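Local coordinates for lipase (Penicillium expansum, PDB 3G7N), which hydrolyses acylglycerol lipids such as triacylglycerols, releasing free fatty acid, as a secreted alkaline lipase of the alpha/beta-hydrolase class, at residues V32-R37 and N46-Y51; T57-M62 and T125-G130. All blocks are in the same frame, centred on the assembly; numbering follows the deposited sequence.

Interaction 1 (V32-R37 and N46-Y51); sequences VTIVKR and NGFVGY. Unlike the reference sequence in segment 32-37: Val35 (reference Ala).
Ile34 and Phe48 meet as methyl on ring: Ile34 CD1 stands over the middle of the Phe48 face, 3.7 Å from the ring centroid, a CH-pi contact. Nearby, Arg37 lies alongside the same phenyl group, its guanidinium turned 51° to the ring and NH2 3.6 Å from Phe48 CE1, while NH1 bonds to the carbonyl of Cys25. An alanine in place of Phe48 would probably open a gap under Ile34 CD1 and leave the guanidinium without its apolar neighbour. Tyr51 carries the other end. Its CG sits between its backbone N and carbonyl carbon (chi1 65°), and the ring beyond lies alongside Thr33, whose CB is over one face; Val35 CG1 comes to the edge, 3.6 Å from Tyr51 CE2. A water joins Thr33 OG1 to Tyr51 O.

Between the two strands, Val49 O accepts from both Val35 N (2.8 Å) and Lys36 N (3.1 Å). Gly50 fits because its CA comes within 3.0 Å of Thr33 O, where a CB would clash. Two residues facing Val49 make a classic beta bulge in the antiparallel hairpin of strands 32-40 and 45-52, toward one end of the central sheet.

Interaction 2 (T57-M62 and T125-G130); sequences TIAVIM and TLEAVG
Thr57 and Glu127 cross obliquely and meet at their polar ends: Thr57 OG1 donates to Glu127 OE2 at 2.8 Å, reaching the oxygen from above the carboxylate plane, 41° out of it. Glu127 CG lies between its backbone N and carbonyl carbon (chi1 66°), which sets it against Ala59 CB at 3.6 Å; the extended chain beyond carries the carboxylate to Thr57. The small methyl of alanine lets the acid chain lie close against this strand. OE2 also forms a salt bridge with Arg13 of helix 8-23, so the buried charge has a cationic mate as well as a hydroxyl, which would be expected to favour the ionised form.

Farther along the same face, Ile61 and Val129 lie side by side and point the same way, with Ile61 CG1 3.7 Å from Val129 CG1. Helix 8-23 covers them through Ala14, Ser18 and Ala21. The other face holds branched and small apolar groups: Leu126 CD2 rests 3.9 Å from Ile58 CB, and Val60 lies beside Ala128. There helix 97-120 packs on Ile58 and Val60.

Between the two faces the backbones run parallel in step, Ile58 N bonding to Thr125 O at 2.7 Å and Met62 N to Val129 O at 2.9 Å. Gly130 follows at the end of the segment, where a CB would collide with Met62 O. It begins a GxSxG sequence consistent with the nucleophile elbow of this family, with Ser132 as the nucleophile. Parallel central strands between helices, one leading into that elbow, are characteristic of the alpha/beta-hydrolase fold.

How the interactions relate
Both strands of interaction 1 precede those of interaction 2 in the chain, and the centres lie about 9 Å apart in one mixed sheet. The order across it is 32-40, 45-52, 57-62, 125-131, so the two contacts are separated by the single interface between strands 45-52 and 57-62. Two probable backbone bonds join them there, Phe48 N to Ile61 O and Ala59 N to Gly50 O, each at 2.8 Å. Helices 8-23 and 97-120 touch side chains of both pairs. The sheet thus passes from a partly exposed antiparallel hairpin, away from the annotated sites, to the buried parallel core whose strand 125-131 leads to the catalytic serine.

Interaction 1 (V32-R37 and N46-Y51)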
loop_
_atom_site.group_PDB
_atom_site.type_symbol
_atom_site.label_atom_id
_atom_site.label_comp_id
_atom_site.label_asym_id
_atom_site.label_seq_id
_atom_site.Cartn_x
_atom_site.Cartn_y
_atom_site.Cartn_z
ATOM N N VAL A 32 1.852 14.254 -8.242
ATOM C CA VAL A 32 2.210 13.171 -9.171
ATOM C C VAL A 32 1.567 13.383 -10.542
ATOM O O VAL A 32 0.332 13.436 -10.683
ATOM C CB VAL A 32 1.815 11.789 -8.598
ATOM C CG1 VAL A 32 2.037 10.688 -9.653
ATOM C CG2 VAL A 32 2.588 11.516 -7.319
ATOM N N THR A 33 2.406 13.529 -11.566
ATOM C CA THR A 33 1.937 13.541 -12.951
ATOM C C THR A 33 1.724 12.097 -13.413
ATOM O O THR A 33 2.627 11.268 -13.332
ATOM C CB THR A 33 2.965 14.199 -13.865
ATOM O OG1 THR A 33 3.189 15.550 -13.431
ATOM C CG2 THR A 33 2.483 14.210 -15.309
ATOM N N ILE A 34 0.507 11.777 -13.843
ATOM C CA ILE A 34 0.163 10.393 -14.143
ATOM C C ILE A 34 0.485 10.091 -15.592
ATOM O O ILE A 34 -0.100 10.713 -16.486
ATOM C CB ILE A 34 -1.337 10.087 -13.836
ATOM C CG1 ILE A 34 -1.653 10.318 -12.346
ATOM C CG2 ILE A 34 -1.675 8.636 -14.228
ATOM C CD1 ILE A 34 -3.149 10.569 -12.042
ATOM N N VAL A 35 1.387 9.148 -15.829
ATOM C CA VAL A 35 1.839 8.830 -17.183
ATOM C C VAL A 35 1.186 7.574 -17.732
ATOM O O VAL A 35 1.116 7.390 -18.956
ATOM C CB VAL A 35 3.339 8.661 -17.231
ATOM C CG1 VAL A 35 4.034 9.932 -16.823
ATOM C CG2 VAL A 35 3.737 7.597 -16.331
ATOM N N LYS A 36 0.677 6.713 -16.863
ATOM C CA LYS A 36 0.089 5.451 -17.317
ATOM C C LYS A 36 -1.037 5.051 -16.382
ATOM O O LYS A 36 -0.878 5.093 -15.156
ATOM C CB LYS A 36 1.178 4.365 -17.323
ATOM C CG LYS A 36 0.748 2.981 -17.739
ATOM C CD LYS A 36 0.611 2.923 -19.224
ATOM C CE LYS A 36 0.730 1.498 -19.756
ATOM N NZ LYS A 36 0.577 1.564 -21.233
ATOM N N ARG A 37 -2.192 4.722 -16.947
ATOM C CA ARG A 37 -3.331 4.296 -16.134
ATOM C C ARG A 37 -3.510 2.799 -16.239
ATOM O O ARG A 37 -3.610 2.264 -17.341
ATOM C CB ARG A 37 -4.579 5.073 -16.555
ATOM C CG ARG A 37 -4.340 6.599 -16.443
ATOM C CD ARG A 37 -5.476 7.452 -16.988
ATOM N NE ARG A 37 -6.552 7.595 -16.019
ATOM C CZ ARG A 37 -6.567 8.516 -15.056
ATOM N NH1 ARG A 37 -5.607 9.426 -14.991
ATOM N NH2 ARG A 37 -7.614 8.604 -14.255
ATOM N N ASN A 46 -7.162 -1.308 -10.449
ATOM C CA ASN A 46 -6.980 -0.006 -11.048
ATOM C C ASN A 46 -5.846 0.681 -10.328
ATOM O O ASN A 46 -5.653 0.500 -9.129
ATOM C CB ASN A 46 -8.261 0.818 -10.889
ATOM C CG ASN A 46 -9.352 0.387 -11.839
ATOM O OD1 ASN A 46 -9.517 0.974 -12.912
ATOM N ND2 ASN A 46 -10.145 -0.599 -11.427
ATOM N N GLY A 47 -5.123 1.521 -11.046
ATOM C CA GLY A 47 -4.155 2.377 -10.381
ATOM C C GLY A 47 -3.497 3.286 -11.384
ATOM O O GLY A 47 -3.964 3.400 -12.520
ATOM N N PHE A 48 -2.389 3.892 -10.964
ATOM C CA PHE A 48 -1.712 4.929 -11.739
ATOM C C PHE A 48 -0.236 4.661 -11.590
ATOM O O PHE A 48 0.232 4.368 -10.490
ATOM C CB PHE A 48 -1.895 6.318 -11.081
ATOM C CG PHE A 48 -3.302 6.760 -10.875
ATOM C CD1 PHE A 48 -4.245 6.611 -11.883
ATOM C CD2 PHE A 48 -3.605 7.590 -9.791
ATOM C CE1 PHE A 48 -5.501 7.189 -11.763
ATOM C CE2 PHE A 48 -4.854 8.191 -9.679
ATOM C CZ PHE A 48 -5.807 7.970 -10.660
ATOM N N VAL A 49 0.520 4.998 -12.622
ATOM C CA VAL A 49 1.972 5.157 -12.504
ATOM C C VAL A 49 2.337 6.528 -13.011
ATOM O O VAL A 49 1.688 7.061 -13.917
ATOM C CB VAL A 49 2.734 4.091 -13.324
ATOM C CG1 VAL A 49 4.239 4.226 -13.088
ATOM C CG2 VAL A 49 2.268 2.695 -12.906
ATOM N N GLY A 50 3.266 7.183 -12.327
ATOM C CA GLY A 50 3.730 8.481 -12.818
ATOM C C GLY A 50 4.912 8.964 -12.010
ATOM O O GLY A 50 5.643 8.164 -11.448
ATOM N N TYR A 51 5.151 10.268 -12.069
ATOM C CA TYR A 51 6.340 10.850 -11.449
ATOM C C TYR A 51 5.972 12.158 -10.772
ATOM O O TYR A 51 5.066 12.873 -11.196
ATOM C CB TYR A 51 7.461 11.076 -12.480
ATOM C CG TYR A 51 7.135 12.075 -13.538
ATOM C CD1 TYR A 51 7.461 13.415 -13.371
ATOM C CD2 TYR A 51 6.452 11.709 -14.690
ATOM C CE1 TYR A 51 7.130 14.358 -14.331
ATOM C CE2 TYR A 51 6.073 12.646 -15.638
ATOM C CZ TYR A 51 6.418 13.974 -15.458
ATOM O OH TYR A 51 6.046 14.916 -16.400
HETATM O O HOH W 1 5.202 16.068 -11.429
#

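Interaction 2 (T57-M62 and T125-G130)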
loop_
_atom_site.group_PDB
_atom_site.type_symbol
_atom_site.label_atom_id
_atom_site.label_comp_id
_atom_site.label_asym_id
_atom_site.label_seq_id
_atom_site.Cartn_x
_atom_site.Cartn_y
_atom_site.Cartn_z
ATOM N N THR A 57 10.259 11.526 -7.291
ATOM C CA THR A 57 9.861 10.122 -7.185
ATOM C C THR A 57 9.147 9.643 -8.424
ATOM O O THR A 57 8.565 10.428 -9.184
ATOM C CB THR A 57 8.936 9.847 -5.995
ATOM O OG1 THR A 57 7.748 10.631 -6.148
ATOM C CG2 THR A 57 9.634 10.112 -4.667
ATOM N N ILE A 58 9.220 8.334 -8.610
ATOM C CA ILE A 58 8.379 7.602 -9.545
ATOM C C ILE A 58 7.433 6.762 -8.701
ATOM O O ILE A 58 7.878 6.063 -7.785
ATOM C CB ILE A 58 9.256 6.701 -10.434
ATOM C CG1 ILE A 58 10.124 7.588 -11.331
ATOM C CG2 ILE A 58 8.419 5.707 -11.246
ATOM C CD1 ILE A 58 11.351 6.897 -11.892
ATOM N N ALA A 59 6.128 6.952 -8.933
ATOM C CA ALA A 59 5.080 6.499 -8.007
ATOM C C ALA A 59 4.172 5.483 -8.679
ATOM O O ALA A 59 3.767 5.641 -9.833
ATOM C CB ALA A 59 4.253 7.686 -7.559
ATOM N N VAL A 60 3.829 4.464 -7.902
ATOM C CA VAL A 60 2.797 3.479 -8.245
ATOM C C VAL A 60 1.666 3.590 -7.228
ATOM O O VAL A 60 1.875 3.340 -6.029
ATOM C CB VAL A 60 3.372 2.050 -8.204
ATOM C CG1 VAL A 60 2.289 1.032 -8.528
ATOM C CG2 VAL A 60 4.580 1.901 -9.167
ATOM N N ILE A 61 0.490 4.002 -7.689
ATOM C CA ILE A 61 -0.624 4.305 -6.785
ATOM C C ILE A 61 -1.759 3.348 -7.126
ATOM O O ILE A 61 -2.259 3.350 -8.255
ATOM C CB ILE A 61 -1.119 5.744 -6.966
ATOM C CG1 ILE A 61 0.022 6.760 -6.831
ATOM C CG2 ILE A 61 -2.206 6.058 -5.941
ATOM C CD1 ILE A 61 -0.362 8.175 -7.270
ATOM N N MET A 62 -2.098 2.474 -6.186
ATOM C CA MET A 62 -3.100 1.443 -6.434
ATOM C C MET A 62 -4.427 1.804 -5.796
ATOM O O MET A 62 -4.483 2.241 -4.647
ATOM C CB MET A 62 -2.633 0.106 -5.883
ATOM C CG MET A 62 -1.331 -0.405 -6.555
ATOM S SD MET A 62 -1.347 -0.401 -8.378
ATOM C CE MET A 62 -2.611 -1.637 -8.703
ATOM N N THR A 125 13.709 8.543 -6.917
ATOM C CA THR A 125 13.521 7.330 -6.111
ATOM C C THR A 125 12.105 6.776 -6.365
ATOM O O THR A 125 11.333 7.375 -7.140
ATOM C CB THR A 125 13.713 7.642 -4.613
ATOM O OG1 THR A 125 12.755 8.617 -4.196
ATOM C CG2 THR A 125 15.147 8.188 -4.364
ATOM N N LEU A 126 11.783 5.641 -5.750
ATOM C CA LEU A 126 10.509 4.944 -6.010
ATOM C C LEU A 126 9.581 5.067 -4.815
ATOM O O LEU A 126 10.007 5.031 -3.651
ATOM C CB LEU A 126 10.763 3.468 -6.310
ATOM C CG LEU A 126 11.737 3.187 -7.454
ATOM C CD1 LEU A 126 11.845 1.683 -7.674
ATOM C CD2 LEU A 126 11.290 3.887 -8.742
ATOM N N GLU A 127 8.286 5.092 -5.106
ATOM C CA GLU A 127 7.290 4.982 -4.053
ATOM C C GLU A 127 6.076 4.219 -4.543
ATOM O O GLU A 127 5.742 4.230 -5.733
ATOM C CB GLU A 127 6.895 6.353 -3.524
ATOM C CG GLU A 127 6.177 7.230 -4.492
ATOM C CD GLU A 127 5.791 8.576 -3.881
ATOM O OE1 GLU A 127 5.455 8.611 -2.664
ATOM O OE2 GLU A 127 5.705 9.573 -4.624
ATOM N N ALA A 128 5.419 3.538 -3.609
ATOM C CA ALA A 128 4.164 2.824 -3.894
ATOM C C ALA A 128 3.198 3.138 -2.777
ATOM O O ALA A 128 3.602 3.281 -1.622
ATOM C CB ALA A 128 4.424 1.337 -3.945
ATOM N N VAL A 129 1.915 3.263 -3.117
ATOM C CA VAL A 129 0.921 3.674 -2.120
ATOM C C VAL A 129 -0.451 3.186 -2.537
ATOM O O VAL A 129 -0.759 3.091 -3.735
ATOM C CB VAL A 129 0.926 5.221 -1.983
ATOM C CG1 VAL A 129 0.683 5.896 -3.305
ATOM C CG2 VAL A 129 -0.060 5.694 -0.964
ATOM N N GLY A 130 -1.295 2.964 -1.528
ATOM C CA GLY A 130 -2.691 2.673 -1.789
ATOM C C GLY A 130 -3.414 2.368 -0.505
ATOM O O GLY A 130 -2.808 2.127 0.523
#